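Local structure of polyamine aminopropyltransferase (Thermotoga maritima, 1JQ3) at residues 75-80 and 99-104; 167-172 and 201-206; 93-98 and 116-121; 67-72 and 236-241. The protein transfers an aminopropyl group irreversibly from decarboxylated S-adenosylmethionine to putrescine, giving spermidine and S-methyl-5'-thioadenosine. All coordinates share one frame; numbering follows the deposited sequence.

Contact 1: 75-80 and 99-104. With AAT (S-adenosyl-1,8-diamino-3-thiooctane), chain E.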
# COMPACT_ATOMS: atom_id res chain seq x y z
N MET A 75 26.59 -6.53 -5.21
CA MET A 75 27.08 -6.10 -3.91
C MET A 75 27.15 -7.24 -2.93
O MET A 75 28.13 -7.39 -2.19
CB MET A 75 26.18 -5.01 -3.34
CG MET A 75 26.08 -3.76 -4.18
SD MET A 75 25.06 -2.52 -3.34
CE MET A 75 24.76 -1.35 -4.70
N TYR A 76 26.09 -8.04 -2.94
CA TYR A 76 25.95 -9.19 -2.07
C TYR A 76 26.86 -10.32 -2.53
O TYR A 76 27.73 -10.76 -1.78
CB TYR A 76 24.48 -9.64 -2.05
CG TYR A 76 24.22 -10.93 -1.31
CD1 TYR A 76 24.13 -10.97 0.08
CD2 TYR A 76 24.10 -12.13 -2.02
CE1 TYR A 76 23.91 -12.19 0.75
CE2 TYR A 76 23.89 -13.33 -1.37
CZ TYR A 76 23.79 -13.35 0.01
OH TYR A 76 23.58 -14.56 0.62
N HIS A 77 26.69 -10.76 -3.78
CA HIS A 77 27.49 -11.87 -4.28
C HIS A 77 28.99 -11.65 -4.27
O HIS A 77 29.74 -12.57 -3.95
CB HIS A 77 26.98 -12.30 -5.66
CG HIS A 77 25.56 -12.77 -5.63
ND1 HIS A 77 24.58 -12.22 -6.41
CD2 HIS A 77 24.96 -13.72 -4.87
CE1 HIS A 77 23.42 -12.81 -6.15
NE2 HIS A 77 23.62 -13.73 -5.22
N GLU A 78 29.43 -10.43 -4.56
CA GLU A 78 30.87 -10.16 -4.53
C GLU A 78 31.43 -10.21 -3.12
O GLU A 78 32.51 -10.74 -2.92
CB GLU A 78 31.21 -8.82 -5.18
CG GLU A 78 31.03 -8.84 -6.68
CD GLU A 78 31.60 -7.60 -7.35
OE1 GLU A 78 32.36 -6.85 -6.70
OE2 GLU A 78 31.30 -7.40 -8.54
N MET A 79 30.69 -9.70 -2.14
CA MET A 79 31.18 -9.74 -0.76
C MET A 79 31.12 -11.13 -0.14
O MET A 79 32.02 -11.53 0.60
CB MET A 79 30.45 -8.72 0.12
CG MET A 79 30.83 -7.28 -0.17
SD MET A 79 32.66 -7.01 -0.07
CE MET A 79 32.92 -7.22 1.68
N LEU A 80 30.07 -11.89 -0.46
CA LEU A 80 29.93 -13.22 0.10
C LEU A 80 31.00 -14.16 -0.45
O LEU A 80 31.58 -14.96 0.30
CB LEU A 80 28.53 -13.80 -0.18
CG LEU A 80 28.26 -15.22 0.35
CD1 LEU A 80 28.32 -15.24 1.87
CD2 LEU A 80 26.89 -15.70 -0.13
N GLY A 99 21.93 -20.32 -2.86
CA GLY A 99 22.24 -19.59 -4.08
C GLY A 99 21.73 -20.13 -5.40
O GLY A 99 22.44 -20.09 -6.39
N GLY A 100 20.47 -20.57 -5.43
CA GLY A 100 19.90 -21.10 -6.65
C GLY A 100 19.90 -20.12 -7.80
O GLY A 100 19.86 -20.53 -8.96
N ASP A 101 19.95 -18.82 -7.49
CA ASP A 101 19.99 -17.78 -8.52
C ASP A 101 21.30 -17.84 -9.32
O ASP A 101 21.36 -17.35 -10.44
CB ASP A 101 19.85 -16.40 -7.89
CG ASP A 101 20.84 -16.17 -6.79
OD1 ASP A 101 21.96 -15.70 -7.08
OD2 ASP A 101 20.51 -16.49 -5.64
N GLY A 102 22.34 -18.41 -8.69
CA GLY A 102 23.65 -18.58 -9.32
C GLY A 102 24.68 -17.47 -9.17
O GLY A 102 25.80 -17.61 -9.64
N GLY A 103 24.30 -16.36 -8.53
CA GLY A 103 25.21 -15.23 -8.38
C GLY A 103 26.54 -15.51 -7.72
O GLY A 103 27.60 -15.04 -8.18
N THR A 104 26.50 -16.25 -6.62
CA THR A 104 27.70 -16.61 -5.88
C THR A 104 28.57 -17.53 -6.73
O THR A 104 29.79 -17.38 -6.77
CB THR A 104 27.32 -17.28 -4.55
OG1 THR A 104 26.60 -16.33 -3.76
CG2 THR A 104 28.53 -17.76 -3.79
N AAT E . 21.72 -15.26 -3.67
CA AAT E . 20.99 -14.24 -3.09
CB AAT E . 19.71 -14.74 -2.60
CG AAT E . 19.90 -15.95 -1.79
SD AAT E . 18.93 -17.27 -2.51
C5' AAT E . 18.83 -18.53 -1.22
C4' AAT E . 18.53 -19.90 -1.74
O4' AAT E . 18.85 -20.80 -0.81
C3' AAT E . 17.12 -20.11 -2.06
O3' AAT E . 17.12 -20.35 -3.43
C2' AAT E . 16.67 -21.41 -1.25
O2' AAT E . 15.76 -22.33 -1.83
C1' AAT E . 18.04 -21.94 -0.87
N9 AAT E . 18.17 -22.51 0.44
C8 AAT E . 17.33 -22.51 1.52
N7 AAT E . 17.35 -23.61 2.31
C5 AAT E . 18.22 -24.39 1.73
C6 AAT E . 18.70 -25.74 2.13
N6 AAT E . 18.24 -26.40 3.27
N1 AAT E . 19.65 -26.42 1.35
C2 AAT E . 20.09 -25.73 0.22
N3 AAT E . 19.70 -24.46 -0.23
C4 AAT E . 18.75 -23.78 0.56
C11 AAT E . 19.44 -15.69 -0.38
C12 AAT E . 19.83 -14.56 0.56
C13 AAT E . 18.78 -13.47 0.64
C14 AAT E . 18.33 -12.91 1.98
C15 AAT E . 17.29 -11.81 2.08
N16 AAT E . 16.70 -11.14 3.19

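Contact 2: 167-172 and 201-206. With AAT (S-adenosyl-1,8-diamino-3-thiooctane), chain E.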
# COMPACT_ATOMS: atom_id res chain seq x y z
N ILE A 167 33.74 -23.32 1.53
CA ILE A 167 32.31 -23.59 1.64
C ILE A 167 31.66 -22.24 1.89
O ILE A 167 32.09 -21.49 2.77
CB ILE A 167 31.98 -24.58 2.79
CG1 ILE A 167 32.46 -25.98 2.42
CG2 ILE A 167 30.48 -24.60 3.06
CD1 ILE A 167 32.33 -27.01 3.54
N ILE A 168 30.67 -21.91 1.07
CA ILE A 168 29.97 -20.64 1.19
C ILE A 168 28.48 -20.93 1.41
O ILE A 168 27.89 -21.74 0.69
CB ILE A 168 30.12 -19.81 -0.10
CG1 ILE A 168 31.59 -19.39 -0.29
CG2 ILE A 168 29.21 -18.58 -0.06
CD1 ILE A 168 31.91 -18.90 -1.71
N ILE A 169 27.91 -20.32 2.45
CA ILE A 169 26.48 -20.49 2.75
C ILE A 169 25.72 -19.27 2.21
O ILE A 169 25.83 -18.17 2.74
CB ILE A 169 26.19 -20.62 4.25
CG1 ILE A 169 27.14 -21.63 4.91
CG2 ILE A 169 24.73 -21.05 4.46
CD1 ILE A 169 27.19 -22.97 4.19
N ASP A 170 24.94 -19.49 1.16
CA ASP A 170 24.16 -18.44 0.50
C ASP A 170 22.69 -18.81 0.72
O ASP A 170 21.97 -19.16 -0.21
CB ASP A 170 24.51 -18.44 -0.99
CG ASP A 170 23.89 -17.27 -1.76
OD1 ASP A 170 23.09 -16.50 -1.20
OD2 ASP A 170 24.19 -17.17 -2.96
N SER A 171 22.25 -18.71 1.96
CA SER A 171 20.91 -19.10 2.36
C SER A 171 19.83 -18.02 2.45
O SER A 171 20.12 -16.82 2.44
CB SER A 171 21.00 -19.72 3.74
OG SER A 171 21.51 -18.75 4.64
N THR A 172 18.59 -18.48 2.58
CA THR A 172 17.45 -17.60 2.78
C THR A 172 17.45 -17.31 4.29
O THR A 172 18.34 -17.77 5.03
CB THR A 172 16.09 -18.29 2.40
OG1 THR A 172 16.04 -19.62 2.93
CG2 THR A 172 15.92 -18.34 0.90
N PHE A 201 35.74 -20.49 4.97
CA PHE A 201 34.28 -20.49 4.98
C PHE A 201 33.67 -19.08 5.06
O PHE A 201 34.28 -18.17 5.61
CB PHE A 201 33.90 -21.30 6.23
CG PHE A 201 32.44 -21.26 6.62
CD1 PHE A 201 31.61 -22.33 6.32
CD2 PHE A 201 31.94 -20.21 7.38
CE1 PHE A 201 30.30 -22.37 6.79
CE2 PHE A 201 30.64 -20.24 7.85
CZ PHE A 201 29.82 -21.33 7.56
N SER A 202 32.47 -18.92 4.50
CA SER A 202 31.73 -17.66 4.62
C SER A 202 30.24 -18.00 4.59
O SER A 202 29.83 -18.98 3.98
CB SER A 202 32.08 -16.63 3.53
OG SER A 202 31.44 -16.92 2.30
N ALA A 203 29.46 -17.23 5.33
CA ALA A 203 28.02 -17.44 5.37
C ALA A 203 27.36 -16.08 5.50
O ALA A 203 27.91 -15.18 6.15
CB ALA A 203 27.65 -18.32 6.56
N GLU A 204 26.21 -15.92 4.86
CA GLU A 204 25.50 -14.66 4.97
C GLU A 204 24.87 -14.73 6.36
O GLU A 204 24.30 -15.76 6.71
CB GLU A 204 24.45 -14.53 3.84
CG GLU A 204 23.19 -15.38 3.98
CD GLU A 204 22.13 -14.74 4.89
OE1 GLU A 204 21.15 -15.43 5.25
OE2 GLU A 204 22.28 -13.56 5.25
N THR A 205 25.03 -13.69 7.18
CA THR A 205 24.47 -13.71 8.53
C THR A 205 23.45 -12.61 8.85
O THR A 205 23.34 -12.15 9.99
CB THR A 205 25.58 -13.77 9.60
OG1 THR A 205 26.62 -12.84 9.27
CG2 THR A 205 26.18 -15.17 9.68
N GLU A 206 22.70 -12.20 7.83
CA GLU A 206 21.62 -11.22 7.97
C GLU A 206 22.01 -9.82 8.42
O GLU A 206 23.16 -9.54 8.75
CB GLU A 206 20.59 -11.75 8.98
CG GLU A 206 20.13 -13.17 8.75
CD GLU A 206 18.97 -13.24 7.79
OE1 GLU A 206 19.11 -13.86 6.72
OE2 GLU A 206 17.92 -12.66 8.12
N AAT E . 21.72 -15.26 -3.67
CA AAT E . 20.99 -14.24 -3.09
CB AAT E . 19.71 -14.74 -2.60
CG AAT E . 19.90 -15.95 -1.79
SD AAT E . 18.93 -17.27 -2.51
C5' AAT E . 18.83 -18.53 -1.22
C4' AAT E . 18.53 -19.90 -1.74
O4' AAT E . 18.85 -20.80 -0.81
C3' AAT E . 17.12 -20.11 -2.06
O3' AAT E . 17.12 -20.35 -3.43
C2' AAT E . 16.67 -21.41 -1.25
O2' AAT E . 15.76 -22.33 -1.83
C1' AAT E . 18.04 -21.94 -0.87
N9 AAT E . 18.17 -22.51 0.44
C8 AAT E . 17.33 -22.51 1.52
N7 AAT E . 17.35 -23.61 2.31
C5 AAT E . 18.22 -24.39 1.73
C6 AAT E . 18.70 -25.74 2.13
N6 AAT E . 18.24 -26.40 3.27
N1 AAT E . 19.65 -26.42 1.35
C2 AAT E . 20.09 -25.73 0.22
N3 AAT E . 19.70 -24.46 -0.23
C4 AAT E . 18.75 -23.78 0.56
C11 AAT E . 19.44 -15.69 -0.38
C12 AAT E . 19.83 -14.56 0.56
C13 AAT E . 18.78 -13.47 0.64
C14 AAT E . 18.33 -12.91 1.98
C15 AAT E . 17.29 -11.81 2.08
N16 AAT E . 16.70 -11.14 3.19
O HOH W 1 23.98 -18.30 6.14

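Contact 3: 93-98 and 116-121. With AAT (S-adenosyl-1,8-diamino-3-thiooctane), chain E.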
# COMPACT_ATOMS: atom_id res chain seq x y z
N LYS A 93 38.46 -26.68 -5.06
CA LYS A 93 37.13 -27.29 -4.91
C LYS A 93 36.28 -26.45 -3.97
O LYS A 93 36.60 -26.31 -2.78
CB LYS A 93 37.23 -28.72 -4.37
CG LYS A 93 38.16 -29.63 -5.17
CD LYS A 93 37.97 -31.11 -4.83
CE LYS A 93 36.61 -31.62 -5.31
NZ LYS A 93 36.55 -33.12 -5.37
N VAL A 94 35.15 -25.97 -4.48
CA VAL A 94 34.25 -25.11 -3.71
C VAL A 94 32.84 -25.68 -3.65
O VAL A 94 32.35 -26.29 -4.59
CB VAL A 94 34.16 -23.68 -4.33
CG1 VAL A 94 33.38 -22.72 -3.39
CG2 VAL A 94 35.56 -23.13 -4.61
N LEU A 95 32.22 -25.48 -2.50
CA LEU A 95 30.85 -25.91 -2.27
C LEU A 95 30.04 -24.69 -1.86
O LEU A 95 30.38 -24.01 -0.88
CB LEU A 95 30.77 -26.96 -1.16
CG LEU A 95 29.35 -27.30 -0.68
CD1 LEU A 95 28.51 -27.87 -1.80
CD2 LEU A 95 29.39 -28.24 0.52
N ILE A 96 28.98 -24.43 -2.60
CA ILE A 96 28.09 -23.31 -2.28
C ILE A 96 26.76 -23.93 -1.88
O ILE A 96 26.21 -24.74 -2.62
CB ILE A 96 27.84 -22.42 -3.52
CG1 ILE A 96 29.17 -21.84 -4.03
CG2 ILE A 96 26.86 -21.32 -3.17
CD1 ILE A 96 29.13 -21.29 -5.44
N ILE A 97 26.26 -23.57 -0.70
CA ILE A 97 24.98 -24.10 -0.24
C ILE A 97 23.95 -22.98 -0.38
O ILE A 97 24.15 -21.88 0.15
CB ILE A 97 25.09 -24.63 1.20
CG1 ILE A 97 25.94 -25.91 1.19
CG2 ILE A 97 23.71 -24.88 1.78
CD1 ILE A 97 26.33 -26.44 2.54
N GLY A 98 22.88 -23.26 -1.11
CA GLY A 98 21.85 -22.26 -1.38
C GLY A 98 22.17 -21.62 -2.73
O GLY A 98 22.62 -22.31 -3.65
N LYS A 116 36.51 -27.23 -9.58
CA LYS A 116 35.16 -27.76 -9.36
C LYS A 116 34.36 -26.90 -8.36
O LYS A 116 34.81 -26.64 -7.24
CB LYS A 116 35.25 -29.20 -8.83
CG LYS A 116 33.93 -29.81 -8.36
CD LYS A 116 33.06 -30.31 -9.51
CE LYS A 116 33.61 -31.61 -10.08
NZ LYS A 116 32.62 -32.23 -11.01
N ALA A 117 33.20 -26.42 -8.81
CA ALA A 117 32.31 -25.62 -7.95
C ALA A 117 30.96 -26.34 -7.89
O ALA A 117 30.32 -26.54 -8.91
CB ALA A 117 32.14 -24.20 -8.49
N ILE A 118 30.56 -26.75 -6.70
CA ILE A 118 29.29 -27.43 -6.55
C ILE A 118 28.25 -26.48 -5.98
O ILE A 118 28.51 -25.80 -4.98
CB ILE A 118 29.41 -28.66 -5.62
CG1 ILE A 118 30.35 -29.70 -6.25
CG2 ILE A 118 28.00 -29.25 -5.37
CD1 ILE A 118 30.55 -30.95 -5.41
N LEU A 119 27.12 -26.39 -6.66
CA LEU A 119 26.02 -25.53 -6.21
C LEU A 119 24.93 -26.47 -5.70
O LEU A 119 24.30 -27.19 -6.48
CB LEU A 119 25.49 -24.68 -7.36
CG LEU A 119 24.42 -23.66 -6.96
CD1 LEU A 119 24.96 -22.74 -5.85
CD2 LEU A 119 23.98 -22.87 -8.17
N CYS A 120 24.72 -26.45 -4.39
CA CYS A 120 23.74 -27.31 -3.73
C CYS A 120 22.52 -26.51 -3.32
O CYS A 120 22.51 -25.87 -2.27
CB CYS A 120 24.37 -27.97 -2.52
SG CYS A 120 23.32 -29.21 -1.75
N GLU A 121 21.50 -26.55 -4.18
CA GLU A 121 20.25 -25.82 -3.98
C GLU A 121 19.15 -26.82 -3.64
O GLU A 121 19.00 -27.84 -4.31
CB GLU A 121 19.93 -25.03 -5.27
CG GLU A 121 18.49 -24.51 -5.41
CD GLU A 121 18.09 -23.54 -4.33
OE1 GLU A 121 18.88 -22.61 -4.02
OE2 GLU A 121 16.97 -23.71 -3.78
N AAT E . 21.72 -15.26 -3.67
CA AAT E . 20.99 -14.24 -3.09
CB AAT E . 19.71 -14.74 -2.60
CG AAT E . 19.90 -15.95 -1.79
SD AAT E . 18.93 -17.27 -2.51
C5' AAT E . 18.83 -18.53 -1.22
C4' AAT E . 18.53 -19.90 -1.74
O4' AAT E . 18.85 -20.80 -0.81
C3' AAT E . 17.12 -20.11 -2.06
O3' AAT E . 17.12 -20.35 -3.43
C2' AAT E . 16.67 -21.41 -1.25
O2' AAT E . 15.76 -22.33 -1.83
C1' AAT E . 18.04 -21.94 -0.87
N9 AAT E . 18.17 -22.51 0.44
C8 AAT E . 17.33 -22.51 1.52
N7 AAT E . 17.35 -23.61 2.31
C5 AAT E . 18.22 -24.39 1.73
C6 AAT E . 18.70 -25.74 2.13
N6 AAT E . 18.24 -26.40 3.27
N1 AAT E . 19.65 -26.42 1.35
C2 AAT E . 20.09 -25.73 0.22
N3 AAT E . 19.70 -24.46 -0.23
C4 AAT E . 18.75 -23.78 0.56
C11 AAT E . 19.44 -15.69 -0.38
C12 AAT E . 19.83 -14.56 0.56
C13 AAT E . 18.78 -13.47 0.64
C14 AAT E . 18.33 -12.91 1.98
C15 AAT E . 17.29 -11.81 2.08
N16 AAT E . 16.70 -11.14 3.19

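Contact 4: 67-72 and 236-241. With AAT (S-adenosyl-1,8-diamino-3-thiooctane), chain E.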
# COMPACT_ATOMS: atom_id res chain seq x y z
N MET A 67 15.16 -11.55 -3.07
CA MET A 67 16.37 -12.36 -3.13
C MET A 67 17.45 -11.64 -3.94
O MET A 67 18.59 -11.53 -3.50
CB MET A 67 16.07 -13.71 -3.75
CG MET A 67 15.09 -14.55 -2.93
SD MET A 67 15.81 -15.10 -1.38
CE MET A 67 15.00 -14.04 -0.26
N THR A 68 17.09 -11.18 -5.13
CA THR A 68 18.03 -10.44 -5.98
C THR A 68 17.35 -9.38 -6.83
O THR A 68 16.15 -9.47 -7.11
CB THR A 68 18.76 -11.37 -7.01
OG1 THR A 68 17.82 -11.88 -7.98
CG2 THR A 68 19.49 -12.53 -6.33
N THR A 69 18.11 -8.35 -7.20
CA THR A 69 17.62 -7.34 -8.15
C THR A 69 18.81 -7.15 -9.08
O THR A 69 19.97 -7.26 -8.68
CB THR A 69 17.15 -5.95 -7.55
OG1 THR A 69 18.24 -5.04 -7.43
CG2 THR A 69 16.46 -6.14 -6.22
N GLU A 70 18.50 -6.99 -10.36
CA GLU A 70 19.50 -6.82 -11.41
C GLU A 70 20.43 -5.64 -11.15
O GLU A 70 21.64 -5.72 -11.41
CB GLU A 70 18.74 -6.61 -12.71
CG GLU A 70 19.56 -6.44 -13.96
CD GLU A 70 18.69 -6.22 -15.19
OE1 GLU A 70 17.50 -6.63 -15.17
OE2 GLU A 70 19.18 -5.64 -16.17
N LYS A 71 19.90 -4.57 -10.57
CA LYS A 71 20.71 -3.39 -10.32
C LYS A 71 21.78 -3.50 -9.24
O LYS A 71 22.84 -2.89 -9.36
CB LYS A 71 19.82 -2.18 -10.02
CG LYS A 71 20.55 -0.81 -9.90
CD LYS A 71 19.56 0.31 -9.58
CE LYS A 71 20.23 1.68 -9.38
NZ LYS A 71 21.09 2.06 -10.53
N ASP A 72 21.56 -4.35 -8.23
CA ASP A 72 22.53 -4.40 -7.14
C ASP A 72 22.98 -5.75 -6.59
O ASP A 72 23.71 -5.78 -5.61
CB ASP A 72 22.01 -3.54 -5.98
CG ASP A 72 20.69 -4.08 -5.40
OD1 ASP A 72 20.24 -5.18 -5.81
OD2 ASP A 72 20.11 -3.42 -4.51
N MET A 236 23.98 -3.38 0.87
CA MET A 236 23.16 -4.22 0.02
C MET A 236 21.90 -3.37 -0.05
O MET A 236 21.03 -3.42 0.81
CB MET A 236 22.93 -5.58 0.70
CG MET A 236 22.78 -6.71 -0.29
SD MET A 236 21.34 -6.41 -1.34
CE MET A 236 22.19 -6.16 -2.90
N THR A 237 21.86 -2.56 -1.11
CA THR A 237 20.85 -1.55 -1.35
C THR A 237 19.38 -1.92 -1.44
O THR A 237 18.53 -1.02 -1.47
CB THR A 237 21.27 -0.68 -2.54
OG1 THR A 237 21.65 -1.52 -3.63
CG2 THR A 237 22.48 0.17 -2.16
N THR A 238 19.06 -3.21 -1.45
CA THR A 238 17.67 -3.63 -1.48
C THR A 238 17.32 -4.72 -0.46
O THR A 238 16.25 -5.31 -0.53
CB THR A 238 17.18 -4.06 -2.89
OG1 THR A 238 18.10 -4.99 -3.46
CG2 THR A 238 16.99 -2.84 -3.79
N TYR A 239 18.24 -5.00 0.47
CA TYR A 239 17.98 -5.98 1.52
C TYR A 239 17.55 -5.17 2.74
O TYR A 239 17.90 -3.98 2.87
CB TYR A 239 19.22 -6.83 1.85
CG TYR A 239 19.41 -8.06 0.98
CD1 TYR A 239 18.47 -8.44 0.02
CD2 TYR A 239 20.56 -8.85 1.13
CE1 TYR A 239 18.67 -9.58 -0.78
CE2 TYR A 239 20.77 -9.97 0.34
CZ TYR A 239 19.83 -10.33 -0.62
OH TYR A 239 20.07 -11.46 -1.39
N PRO A 240 16.78 -5.78 3.64
CA PRO A 240 16.28 -5.15 4.86
C PRO A 240 17.36 -4.40 5.63
O PRO A 240 18.34 -5.00 6.06
CB PRO A 240 15.73 -6.34 5.67
CG PRO A 240 15.29 -7.29 4.59
CD PRO A 240 16.42 -7.21 3.59
N SER A 241 17.16 -3.08 5.75
CA SER A 241 18.04 -2.12 6.44
C SER A 241 19.24 -1.64 5.63
O SER A 241 19.83 -0.60 5.95
CB SER A 241 18.50 -2.66 7.80
OG SER A 241 19.68 -3.44 7.69
N AAT E . 21.72 -15.26 -3.67
CA AAT E . 20.99 -14.24 -3.09
CB AAT E . 19.71 -14.74 -2.60
CG AAT E . 19.90 -15.95 -1.79
SD AAT E . 18.93 -17.27 -2.51
C5' AAT E . 18.83 -18.53 -1.22
C4' AAT E . 18.53 -19.90 -1.74
O4' AAT E . 18.85 -20.80 -0.81
C3' AAT E . 17.12 -20.11 -2.06
O3' AAT E . 17.12 -20.35 -3.43
C2' AAT E . 16.67 -21.41 -1.25
O2' AAT E . 15.76 -22.33 -1.83
C1' AAT E . 18.04 -21.94 -0.87
N9 AAT E . 18.17 -22.51 0.44
C8 AAT E . 17.33 -22.51 1.52
N7 AAT E . 17.35 -23.61 2.31
C5 AAT E . 18.22 -24.39 1.73
C6 AAT E . 18.70 -25.74 2.13
N6 AAT E . 18.24 -26.40 3.27
N1 AAT E . 19.65 -26.42 1.35
C2 AAT E . 20.09 -25.73 0.22
N3 AAT E . 19.70 -24.46 -0.23
C4 AAT E . 18.75 -23.78 0.56
C11 AAT E . 19.44 -15.69 -0.38
C12 AAT E . 19.83 -14.56 0.56
C13 AAT E . 18.78 -13.47 0.64
C14 AAT E . 18.33 -12.91 1.98
C15 AAT E . 17.29 -11.81 2.08
N16 AAT E . 16.70 -11.14 3.19

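Contact 1: 75-80 and 99-104
His77 lies flat on Gly103 and points its imidazole toward Asp101, so helix 73-87 packs onto the glycine-rich loop at the start of helix 103-108. Outward along the histidine, CB rests near Gly103 O, and CG is 3.6 Å from Gly103 C. The ring then spreads over the glycine: Gly103 CA sits 3.6 Å from the His77 ring centroid, only 5° off the ring normal, a CH-pi contact that has room because 103 is a glycine, since a CB there would fall against His77 CE1. The chi1 of -61°, with CG anti to the carbonyl carbon, swings the ring across this backbone. Along the rim, ND1 is hydrogen-bonded to Glu73, CD2 passes 3.3 Å from Thr104 OG1, and CE1 nears Asp101 OD1. The tip, NE2, accepts from the aminopropyl nitrogen N of AAT at 2.9 Å, and this nitrogen lies in the ring plane.

Asp101 comes from the opposite direction, its carboxylate turned 37° from the imidazole. OD1 takes Gly103 N at 2.8 Å, closing an Asx turn, while OD2 accepts from AAT N at 2.6 Å. Thr104 OG1 turns to Asp170, also a partner of the amine.

In this part of the spermidine site a ring nitrogen and a carboxylate oxygen, each positioned by its own neighbours, converge on one amine, a setting that would probably favour its protonated form.

Contact 2: 167-172 and 201-206
Glu204 and Ser171 meet because both side chains take the first torsion that sets CG or OG between the backbone N and the carbonyl carbon (chi1 74° and 61°), and Glu204 then bends again at chi2. That curls its carboxylate back over the end of strand 164-170, where OE1 lies 3.4 Å from Ser171 OG, a weak contact at best. A water ties the pair more firmly, hydrogen-bonded to Ser171 OG and donating to Glu204 O at 2.6 Å. Glu204 OE2 holds the backbone N of Glu206, met from above the carboxylate plane. With an alanine here in place of Glu204 the carboxylate is gone, which is likely to leave the N-H of Glu206 without this acceptor and to cost Ser171 OG a weak contact.

Behind this corner the strands run parallel: Ser202 N binds Ile167 O, Ile169 N binds Ser202 O at 2.8 Å, and Glu204 N binds Ile169 O. On the face carrying Phe201 and Ala203, Ile169 puts CG1 3.8 Å from Phe201 CE1 and CB 3.6 Å from Ala203 CB, beneath helix 185-194.

Asp170, the inferred proton acceptor, ends its strand with OD1 3.1 Å from AAT N. A site at the carboxyl ends of parallel strands is as in other Rossmann-like folds of the AdoMet-methyltransferase kind.

Contact 3: 93-98 and 116-121
The flat groups that meet between Gly98 and Cys120 are peptide units, and they do not meet squarely: Gly98 N stands above the carbonyl plane of Cys120, 35° out of it, though its N-H points almost straight at Cys120 O, 2.9 Å away. Further back, Ile96 N bonds to Ile118 O and Cys120 N to Ile96 O, and Val94 completes the zipper with bonds to Lys116 O and Ile118 N. Five bonds in all join these parallel strands.

One sheet face carries Leu95, Ile118 and Cys120; Leu95 CD1 reaches across to Ile118 CG2 at 3.9 Å. The other carries Ile96 and Leu119. With CG anti to the backbone N (chi1 -175°), Leu119 swings CD1 over to Ile96 CG2 at 3.6 Å and to Gly98 O at a close 3.2 Å.

The last flat group is the Glu121 carboxylate. Its chain bends at chi2, and OE1 accepts a hydrogen bond from AAT O3' at 2.9 Å; OE2 comes within 2.7 Å of AAT O2' and probably completes the grip on the ribose, as expected of an acidic residue ending the second strand of Rossmann-like folds. Gly98 CA approaches the adenine at N3 (3.3 Å). A CB on Gly98 would crowd AAT O4', and its positive phi (95°) suits a glycine.

Helix 103-108 bridges the strands as a beta-alpha-beta crossover, its Thr104 and Leu105 covering Ile96. Tyr156 of helix 153-156 covers Leu95, Ile118 and Cys120 on the other face, and strand 164-170 continues the sheet beyond 93-98.

Contact 4: 67-72 and 236-241
Asp72 slides past Thr237 in the opposite direction and crosses Thr238 at a slant, so both threonine hydroxyls arrive at one oxygen. Asp72 CG stands between its backbone N and carbonyl carbon (chi1 63°), which turns the carboxylate onto the threonines. Thr237 OG1 donates to the anti lone pair of Asp72 OD2 at 2.6 Å, and Thr238 OG1 to its syn lone pair at 2.8 Å. The second carboxylate oxygen is used too: Thr69 OG1 reaches Asp72 OD1 from well above the carboxylate plane. Were this aspartate an alanine, the three hydroxyls would be likely to lose their common carboxylate, and the type I beta turn 236-239 could drift from the strand end.

Around the carboxylate the fit is tight. Thr69 meets Thr238 tip to tip, CG2 against OG1 at 3.4 Å, and Met236 crosses Asp72 at about a right angle with its CE 3.1 Å from Asp72 O. Phe209 of the second subunit packs on Asp72 and Thr237.

Tyr239 works at the other end. Its OH donates to Met67 O at 2.6 Å, approaching in the carbonyl plane. Met236 SD sits over one ring face, offset toward the rim, and AAT C15 lies over the opposite face. Met67 adds its sulfur to the same chain, SD 3.8 Å from AAT C11.

Chemically the contact divides in two: hydroxyl-to-carboxylate bonds fasten the loop after strand 228-235 to the chain entering helix 73-87, and aromatic and thioether surface faces the aliphatic polyamine chain.

How the contacts relate
At edge strand 65-69 of the four-stranded N-terminal sheet the chain enters 67-72, whose partner 236-241 arrives only 164 residues later; contact 4 thus closes the longest loop, and the other three contacts fall within that span. Contacts 1 and 3 cross: contact 1 closes a loop through strand 93-98 when 99-104 returns to helix 73-87, and contact 3 closes one through helix 103-108 when 116-121 pairs with 93-98. Contact 2 follows in series, its loop through helix 185-194 placing strand 199-204 beside 164-170, the sheet neighbour of 93-98. Asp170 reaches back to Tyr76 and Thr104 of contact 1. Contacts 3 and 4, centres about 22 Å apart, both touch AAT.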